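Local coordinates for high potential iron-sulfur protein (Rhodothermus marinus, PDB 3H31), which carries a [4Fe-4S] cluster and probably transfers electrons in the aerobic respiratory chain, here as the cluster-binding part of a longer protein, at residues Leu3-Val8 / Pro59-Gly64; Ser21-Asp26 / Tyr65-Val70. All blocks are in the same frame, centred on the assembly; numbering follows the deposited sequence.

Contact 1 (Leu3-Val8 / Pro59-Gly64); sequences LTCTDV and PIHPNG
Cys5 packs against Pro59 and His61. Cys5 CB lies 3.9 Å from Pro59 CB. Cys5 SG, which forms the disulfide with Cys50, is 3.7 Å from His61 CB and approaches the imidazole obliquely. His61 CG is anti to the backbone N (chi1 -162°), which sets the root of the ring beside this sulfur. The Pro59 ring also reaches the backbone of the other segment, with Pro59 CG 3.4 Å from Asp7 O. At the far end the Leu3 and His61 side chains pass each other in opposite senses. Leu3 CB, CG and CD2 gather near NE2. His61 NE2 gives a weak hydrogen bond of 3.1 Å to Leu3 O, which lies at the ring edge. The other ring nitrogen fixes the rotation: Asn63 N donates to His61 ND1 at 2.9 Å, in the ring plane, within the type I turn from His61 to Gly64. An alanine at His61 would probably leave Leu3 O without this donor, Asn63 N without its acceptor, and a gap beside Leu3. Cys5 O and Pro59 O each accept from Arg19. The contact joins the N-terminal loop to the loop after strand 52-53, with Ile60 packed on Arg19 of helix 13-21 and on Tyr41 of strand 41-42.

Contact 2 (Ser21-Asp26 / Tyr65-Val70); sequences SLQYTD and YCTSWV. With SF4 (iron/sulfur cluster), chain B.
Thr67 N donates to Leu22 O at 2.8 Å. The bond lies in the carbonyl plane, and Cys66 CB also packs on this oxygen. A Schellman motif, with Gln23 at positive phi, ends helix 13-21. The chain then runs antiparallel to 65-70 in the high potential iron-sulfur protein fold. Thr25 and Tyr65 form a single hydrogen-bonded bridge: Thr25 N donates to Tyr65 O at 2.9 Å, and Tyr65 N donates to Thr25 O. Tyr24 CA adds a CA-H...O contact to Tyr65 O.

Cys66 SG binds the cluster iron FE3 at 2.3 Å. A chi1 of 83° sets SG between the backbone N and the carbonyl carbon, where it meets the iron. Ser68 N gives Cys66 SG a weak hydrogen bond of 3.4 Å. Hydrogen bonds to cluster thiolates generally help to set the reduction potential, and this weak one may contribute. On the other side of the contact, Leu22 CB covers Cys66 CB at 3.9 Å.

The Tyr24 ring meets cluster sulfur S4 at its edge, with CD1 nearest. Tyr24 OH donates to Asp26 OD1 at 2.7 Å, on the anti side of the carboxylate. Arg19 makes a cation-pi contact with this ring. Trp69 puts its ring edge to cluster sulfur S1.

One water ties the segments together. It donates to Ser21 O and to Gln23 OE1, and it accepts from Thr67 OG1, 2.8 Å from the water oxygen.

Overall arrangement
Contact 1 is partly buried, whereas contact 2 is a surface contact that still reaches inward to the cluster. They lie on opposite sides of the chain's centre, and their segments alternate along the sequence. Residues 59-64 run straight into 65-70, so one continuous stretch serves both. Contact 1 relies on a disulfide cysteine, proline packing and a weak imidazole bond. Contact 2 relies on backbone hydrogen bonds, a cluster cysteine and a water. Asp26 and Tyr24 bridge the two: Asp26 OD2 accepts from Cys5 N, and Tyr24 OH accepts from His61 N. In contact 1, Ile60 is the residue that approaches the cluster.

Contact 1 (Leu3-Val8 / Pro59-Gly64)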
ATOM      1  N   LEU A   3     -10.741  -1.906   8.040  1.00 10.25           N
ATOM      2  CA  LEU A   3      -9.966  -0.931   7.303  1.00  7.69           C
ATOM      3  C   LEU A   3      -9.747  -1.394   5.877  1.00  6.88           C
ATOM      4  O   LEU A   3      -9.200  -2.498   5.649  1.00  7.21           O
ATOM      5  CB  LEU A   3      -8.631  -0.697   7.989  1.00  8.34           C
ATOM      6  CG  LEU A   3      -7.718   0.317   7.292  1.00  9.75           C
ATOM      7  CD1 LEU A   3      -8.405   1.672   7.332  1.00 11.16           C
ATOM      8  CD2 LEU A   3      -6.355   0.377   7.911  1.00 13.42           C
ATOM      9  N   THR A   4     -10.102  -0.576   4.923  1.00  6.51           N
ATOM     10  CA  THR A   4      -9.848  -0.780   3.504  1.00  7.12           C
ATOM     11  C   THR A   4      -9.140   0.473   2.975  1.00  5.87           C
ATOM     12  O   THR A   4      -9.390   1.575   3.415  1.00  7.34           O
ATOM     13  CB  THR A   4     -11.081  -1.100   2.643  1.00  8.69           C
ATOM     14  OG1 THR A   4     -11.981  -0.024   2.767  1.00 12.17           O
ATOM     15  CG2 THR A   4     -11.794  -2.395   3.085  1.00 10.61           C
ATOM     16  N   CYS A   5      -8.283   0.245   1.976  1.00  5.54           N
ATOM     17  CA  CYS A   5      -7.399   1.274   1.436  1.00  5.13           C
ATOM     18  C   CYS A   5      -7.382   1.279  -0.078  1.00  5.97           C
ATOM     19  O   CYS A   5      -6.378   1.517  -0.719  1.00  7.49           O
ATOM     20  CB  CYS A   5      -5.962   1.143   1.982  1.00  5.88           C
ATOM     21  SG  CYS A   5      -5.948   1.165   3.810  1.00  6.44           S
ATOM     22  N   THR A   6      -8.580   1.094  -0.636  1.00  5.73           N
ATOM     23  CA  THR A   6      -8.746   0.995  -2.083  1.00  6.55           C
ATOM     24  C   THR A   6      -9.448   2.201  -2.677  1.00  6.77           C
ATOM     25  O   THR A   6      -9.736   2.199  -3.882  1.00  8.10           O
ATOM     26  CB  THR A   6      -9.523  -0.310  -2.402  1.00  7.32           C
ATOM     27  OG1 THR A   6     -10.655  -0.330  -1.567  1.00  8.12           O
ATOM     28  CG2 THR A   6      -8.667  -1.550  -2.196  1.00  9.27           C
ATOM     29  N   ASP A   7      -9.725   3.260  -1.897  1.00  6.83           N
ATOM     30  CA  ASP A   7     -10.345   4.480  -2.434  1.00  6.82           C
ATOM     31  C   ASP A   7      -9.307   5.357  -3.114  1.00  7.40           C
ATOM     32  O   ASP A   7      -8.561   6.091  -2.482  1.00  8.44           O
ATOM     33  CB  ASP A   7     -11.065   5.245  -1.353  1.00  7.12           C
ATOM     34  CG  ASP A   7     -11.817   6.424  -1.862  1.00  7.68           C
ATOM     35  OD1 ASP A   7     -11.771   6.714  -3.090  1.00  7.72           O
ATOM     36  OD2 ASP A   7     -12.520   7.088  -1.061  1.00 10.71           O
ATOM     37  N   VAL A   8      -9.292   5.277  -4.451  1.00  6.78           N
ATOM     38  CA  VAL A   8      -8.329   5.962  -5.275  1.00  6.89           C
ATOM     39  C   VAL A   8      -8.945   7.234  -5.903  1.00  6.76           C
ATOM     40  O   VAL A   8      -8.345   7.827  -6.803  1.00  7.52           O
ATOM     41  CB  VAL A   8      -7.743   5.060  -6.374  1.00  7.47           C
ATOM     42  CG1 VAL A   8      -6.882   3.991  -5.747  1.00  9.28           C
ATOM     43  CG2 VAL A   8      -8.828   4.439  -7.241  1.00  8.60           C
ATOM     44  N   PRO A  59      -4.079   5.822  -0.465  1.00  5.93           N
ATOM     45  CA  PRO A  59      -4.106   5.063   0.783  1.00  5.58           C
ATOM     46  C   PRO A  59      -3.474   3.713   0.588  1.00  5.05           C
ATOM     47  O   PRO A  59      -3.637   3.070  -0.469  1.00  5.54           O
ATOM     48  CB  PRO A  59      -5.603   4.969   1.103  1.00  6.40           C
ATOM     49  CG  PRO A  59      -6.262   5.016  -0.220  1.00  7.65           C
ATOM     50  CD  PRO A  59      -5.469   5.950  -1.031  1.00  7.00           C
ATOM     51  N   ILE A  60      -2.803   3.227   1.601  1.00  5.12           N
ATOM     52  CA  ILE A  60      -2.044   1.996   1.547  1.00  5.13           C
ATOM     53  C   ILE A  60      -2.274   1.220   2.819  1.00  5.12           C
ATOM     54  O   ILE A  60      -2.129   1.745   3.945  1.00  5.58           O
ATOM     55  CB  ILE A  60      -0.534   2.232   1.380  1.00  5.16           C
ATOM     56  CG1 ILE A  60      -0.225   3.105   0.142  1.00  5.76           C
ATOM     57  CG2 ILE A  60       0.274   0.938   1.367  1.00  5.88           C
ATOM     58  CD1 ILE A  60      -0.377   2.384  -1.183  1.00  6.45           C
ATOM     59  N   HIS A  61      -2.695  -0.075   2.720  1.00  5.31           N
ATOM     60  CA  HIS A  61      -2.982  -0.891   3.886  1.00  5.32           C
ATOM     61  C   HIS A  61      -1.720  -1.559   4.393  1.00  5.62           C
ATOM     62  O   HIS A  61      -0.947  -2.113   3.578  1.00  5.23           O
ATOM     63  CB  HIS A  61      -3.984  -1.953   3.466  1.00  6.06           C
ATOM     64  CG  HIS A  61      -4.694  -2.594   4.615  1.00  6.56           C
ATOM     65  ND1 HIS A  61      -4.066  -3.435   5.531  1.00  7.38           N
ATOM     66  CD2 HIS A  61      -6.004  -2.426   4.980  1.00  9.40           C
ATOM     67  CE1 HIS A  61      -4.978  -3.752   6.419  1.00  8.53           C
ATOM     68  NE2 HIS A  61      -6.160  -3.171   6.107  1.00  9.68           N
ATOM     69  N   PRO A  62      -1.463  -1.621   5.677  1.00  5.63           N
ATOM     70  CA  PRO A  62      -0.265  -2.282   6.173  1.00  5.57           C
ATOM     71  C   PRO A  62      -0.205  -3.776   5.804  1.00  5.56           C
ATOM     72  O   PRO A  62       0.880  -4.339   5.785  1.00  5.88           O
ATOM     73  CB  PRO A  62      -0.323  -2.106   7.697  1.00  5.86           C
ATOM     74  CG  PRO A  62      -1.795  -1.820   7.973  1.00  6.62           C
ATOM     75  CD  PRO A  62      -2.268  -1.033   6.794  1.00  6.02           C
ATOM     76  N   ASN A  63      -1.365  -4.399   5.578  1.00  5.66           N
ATOM     77  CA  ASN A  63      -1.390  -5.801   5.159  1.00  6.25           C
ATOM     78  C   ASN A  63      -1.292  -5.987   3.635  1.00  5.66           C
ATOM     79  O   ASN A  63      -1.430  -7.124   3.168  1.00  6.26           O
ATOM     80  CB  ASN A  63      -2.638  -6.482   5.701  1.00  7.81           C
ATOM     81  CG  ASN A  63      -2.643  -6.557   7.227  1.00  9.36           C
ATOM     82  OD1 ASN A  63      -1.631  -6.352   7.877  1.00 11.60           O
ATOM     83  ND2 ASN A  63      -3.804  -6.879   7.789  1.00 13.46           N
ATOM     84  N   GLY A  64      -1.117  -4.905   2.921  1.00  5.10           N
ATOM     85  CA  GLY A  64      -1.139  -4.916   1.485  1.00  5.50           C
ATOM     86  C   GLY A  64       0.209  -5.310   0.887  1.00  4.82           C
ATOM     87  O   GLY A  64       1.106  -5.783   1.564  1.00  5.27           O
TER

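Contact 2 (Ser21-Asp26 / Tyr65-Val70)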
ATOM      1  N   SER A  21      -0.300  -1.052 -12.154  1.00  5.53           N
ATOM      2  CA  SER A  21       0.886  -1.609 -12.786  0.53  6.00           C
ATOM      3  C   SER A  21       1.626  -2.518 -11.835  1.00  5.44           C
ATOM      4  O   SER A  21       2.124  -3.603 -12.193  1.00  5.99           O
ATOM      5  CB  SER A  21       1.778  -0.478 -13.298  0.53  7.48           C
ATOM      6  OG  SER A  21       3.055  -0.913 -13.667  0.53  8.30           O
ATOM      7  N   LEU A  22       1.784  -2.037 -10.608  1.00  4.90           N
ATOM      8  CA  LEU A  22       2.474  -2.731  -9.543  1.00  5.07           C
ATOM      9  C   LEU A  22       1.603  -3.705  -8.773  1.00  5.14           C
ATOM     10  O   LEU A  22       2.033  -4.305  -7.782  1.00  5.43           O
ATOM     11  CB  LEU A  22       3.169  -1.712  -8.632  1.00  5.13           C
ATOM     12  CG  LEU A  22       4.205  -0.838  -9.348  1.00  5.66           C
ATOM     13  CD1 LEU A  22       4.791   0.182  -8.364  1.00  6.65           C
ATOM     14  CD2 LEU A  22       5.318  -1.678 -10.006  1.00  6.91           C
ATOM     15  N   GLN A  23       0.374  -3.888  -9.223  1.00  5.14           N
ATOM     16  CA  GLN A  23      -0.543  -4.838  -8.625  1.00  5.79           C
ATOM     17  C   GLN A  23      -0.773  -4.553  -7.145  1.00  5.23           C
ATOM     18  O   GLN A  23      -0.810  -5.427  -6.298  1.00  6.38           O
ATOM     19  CB  GLN A  23      -0.114  -6.314  -8.857  1.00  6.58           C
ATOM     20  CG  GLN A  23       0.032  -6.624 -10.339  1.00  8.59           C
ATOM     21  CD  GLN A  23       0.540  -8.053 -10.422  1.00 10.81           C
ATOM     22  OE1 GLN A  23       1.696  -8.227 -10.857  1.00 15.69           O
ATOM     23  NE2 GLN A  23      -0.290  -9.011 -10.068  1.00 13.15           N
ATOM     24  N   TYR A  24      -0.983  -3.285  -6.794  1.00  5.21           N
ATOM     25  CA  TYR A  24      -1.285  -2.961  -5.400  1.00  5.24           C
ATOM     26  C   TYR A  24      -2.554  -3.738  -4.970  1.00  4.84           C
ATOM     27  O   TYR A  24      -3.564  -3.685  -5.673  1.00  5.83           O
ATOM     28  CB  TYR A  24      -1.446  -1.394  -5.181  1.00  6.09           C
ATOM     29  CG  TYR A  24      -1.945  -1.270  -3.729  1.00  5.79           C
ATOM     30  CD1 TYR A  24      -1.046  -1.416  -2.671  1.00  5.58           C
ATOM     31  CD2 TYR A  24      -3.303  -1.126  -3.431  1.00  5.95           C
ATOM     32  CE1 TYR A  24      -1.486  -1.377  -1.359  1.00  5.90           C
ATOM     33  CE2 TYR A  24      -3.729  -1.165  -2.137  1.00  5.93           C
ATOM     34  CZ  TYR A  24      -2.863  -1.256  -1.100  1.00  5.39           C
ATOM     35  OH  TYR A  24      -3.284  -1.324   0.180  1.00  6.10           O
ATOM     36  N   THR A  25      -2.469  -4.320  -3.775  1.00  4.84           N
ATOM     37  CA  THR A  25      -3.610  -4.979  -3.160  1.00  5.33           C
ATOM     38  C   THR A  25      -3.596  -4.667  -1.685  1.00  5.05           C
ATOM     39  O   THR A  25      -2.538  -4.564  -1.058  1.00  5.29           O
ATOM     40  CB  THR A  25      -3.553  -6.491  -3.393  1.00  6.19           C
ATOM     41  OG1 THR A  25      -4.658  -7.144  -2.770  1.00  6.85           O
ATOM     42  CG2 THR A  25      -2.255  -7.159  -2.869  1.00  6.94           C
ATOM     43  N   ASP A  26      -4.785  -4.573  -1.078  1.00  5.50           N
ATOM     44  CA  ASP A  26      -4.912  -4.519   0.355  1.00  5.89           C
ATOM     45  C   ASP A  26      -4.574  -5.829   1.090  1.00  6.57           C
ATOM     46  O   ASP A  26      -4.328  -5.808   2.295  1.00  7.26           O
ATOM     47  CB  ASP A  26      -6.343  -4.136   0.762  1.00  6.73           C
ATOM     48  CG  ASP A  26      -6.721  -2.705   0.866  1.00  6.69           C
ATOM     49  OD1 ASP A  26      -5.924  -1.809   0.488  1.00  6.48           O
ATOM     50  OD2 ASP A  26      -7.879  -2.449   1.351  1.00  8.23           O
ATOM     51  N   TYR A  65       0.293  -5.136  -0.430  1.00  4.55           N
ATOM     52  CA  TYR A  65       1.481  -5.514  -1.174  1.00  4.98           C
ATOM     53  C   TYR A  65       1.423  -4.865  -2.540  1.00  4.92           C
ATOM     54  O   TYR A  65       0.341  -4.649  -3.105  1.00  5.42           O
ATOM     55  CB  TYR A  65       1.508  -7.053  -1.336  1.00  5.57           C
ATOM     56  CG  TYR A  65       2.587  -7.589  -2.244  1.00  5.42           C
ATOM     57  CD1 TYR A  65       3.854  -7.807  -1.776  1.00  6.45           C
ATOM     58  CD2 TYR A  65       2.303  -7.907  -3.564  1.00  6.10           C
ATOM     59  CE1 TYR A  65       4.888  -8.330  -2.583  1.00  6.27           C
ATOM     60  CE2 TYR A  65       3.266  -8.410  -4.406  1.00  7.43           C
ATOM     61  CZ  TYR A  65       4.573  -8.612  -3.881  1.00  6.82           C
ATOM     62  OH  TYR A  65       5.554  -9.107  -4.779  1.00  8.85           O
ATOM     63  N   CYS A  66       2.604  -4.625  -3.107  1.00  4.91           N
ATOM     64  CA  CYS A  66       2.761  -4.385  -4.539  1.00  4.97           C
ATOM     65  C   CYS A  66       4.065  -5.089  -4.957  1.00  4.51           C
ATOM     66  O   CYS A  66       4.894  -5.438  -4.111  1.00  5.26           O
ATOM     67  CB  CYS A  66       2.753  -2.918  -4.974  1.00  5.06           C
ATOM     68  SG  CYS A  66       4.352  -2.078  -4.801  1.00  5.39           S
ATOM     69  N   THR A  67       4.251  -5.249  -6.277  1.00  5.34           N
ATOM     70  CA  THR A  67       5.415  -6.023  -6.742  1.00  5.48           C
ATOM     71  C   THR A  67       6.726  -5.314  -6.550  1.00  6.04           C
ATOM     72  O   THR A  67       7.782  -5.978  -6.724  1.00  7.28           O
ATOM     73  CB  THR A  67       5.237  -6.494  -8.169  1.00  6.29           C
ATOM     74  OG1 THR A  67       5.049  -5.358  -9.045  1.00  6.32           O
ATOM     75  CG2 THR A  67       4.046  -7.443  -8.274  1.00  6.80           C
ATOM     76  N   SER A  68       6.724  -4.056  -6.181  1.00  5.91           N
ATOM     77  CA  SER A  68       7.966  -3.348  -5.870  1.00  6.10           C
ATOM     78  C   SER A  68       8.387  -3.464  -4.411  1.00  6.70           C
ATOM     79  O   SER A  68       9.432  -2.857  -4.067  1.00  8.43           O
ATOM     80  CB  SER A  68       7.933  -1.875  -6.178  0.67  8.15           C
ATOM     81  OG  SER A  68       7.648  -1.683  -7.539  0.67  8.06           O
ATOM     82  N   TRP A  69       7.713  -4.263  -3.612  1.00  5.76           N
ATOM     83  CA  TRP A  69       8.057  -4.513  -2.198  1.00  5.83           C
ATOM     84  C   TRP A  69       9.579  -4.593  -2.028  1.00  6.68           C
ATOM     85  O   TRP A  69      10.240  -5.346  -2.731  1.00  8.18           O
ATOM     86  CB  TRP A  69       7.375  -5.806  -1.761  1.00  5.51           C
ATOM     87  CG  TRP A  69       7.601  -6.174  -0.359  1.00  5.66           C
ATOM     88  CD1 TRP A  69       6.890  -5.805   0.720  1.00  5.49           C
ATOM     89  CD2 TRP A  69       8.628  -7.036   0.168  1.00  7.50           C
ATOM     90  NE1 TRP A  69       7.386  -6.318   1.863  1.00  6.60           N
ATOM     91  CE2 TRP A  69       8.464  -7.126   1.574  1.00  7.16           C
ATOM     92  CE3 TRP A  69       9.669  -7.759  -0.434  1.00  9.18           C
ATOM     93  CZ2 TRP A  69       9.294  -7.884   2.347  1.00 10.89           C
ATOM     94  CZ3 TRP A  69      10.537  -8.549   0.376  1.00 12.14           C
ATOM     95  CH2 TRP A  69      10.294  -8.568   1.768  1.00 13.20           C
ATOM     96  N   VAL A  70      10.059  -3.790  -1.079  1.00  7.23           N
ATOM     97  CA  VAL A  70      11.490  -3.657  -0.803  1.00  7.89           C
ATOM     98  C   VAL A  70      11.736  -4.190   0.595  1.00  7.26           C
ATOM     99  O   VAL A  70      11.275  -3.627   1.606  1.00  7.13           O
ATOM    100  CB  VAL A  70      11.964  -2.176  -0.896  1.00  8.01           C
ATOM    101  CG1 VAL A  70      13.432  -2.071  -0.502  1.00 11.15           C
ATOM    102  CG2 VAL A  70      11.728  -1.557  -2.269  1.00 10.40           C
TER
HETATM  103 FE1  SF4 B  75       4.513   0.672  -1.204  1.00  5.25          FE
HETATM  104 FE2  SF4 B  75       3.379  -1.559  -0.116  1.00  4.99          FE
HETATM  105 FE3  SF4 B  75       4.519  -1.639  -2.580  1.00  5.11          FE
HETATM  106 FE4  SF4 B  75       6.120  -1.329  -0.415  1.00  5.29          FE
HETATM  107  S1  SF4 B  75       4.820  -3.180  -0.934  1.00  5.28           S
HETATM  108  S2  SF4 B  75       6.316  -0.234  -2.341  1.00  5.64           S
HETATM  109  S3  SF4 B  75       4.747  -0.018   0.922  1.00  5.41           S
HETATM  110  S4  SF4 B  75       2.634  -0.463  -1.916  1.00  5.34           S
HETATM  111  O   HOH W   1       3.410  -5.880 -11.203  1.00  8.52           O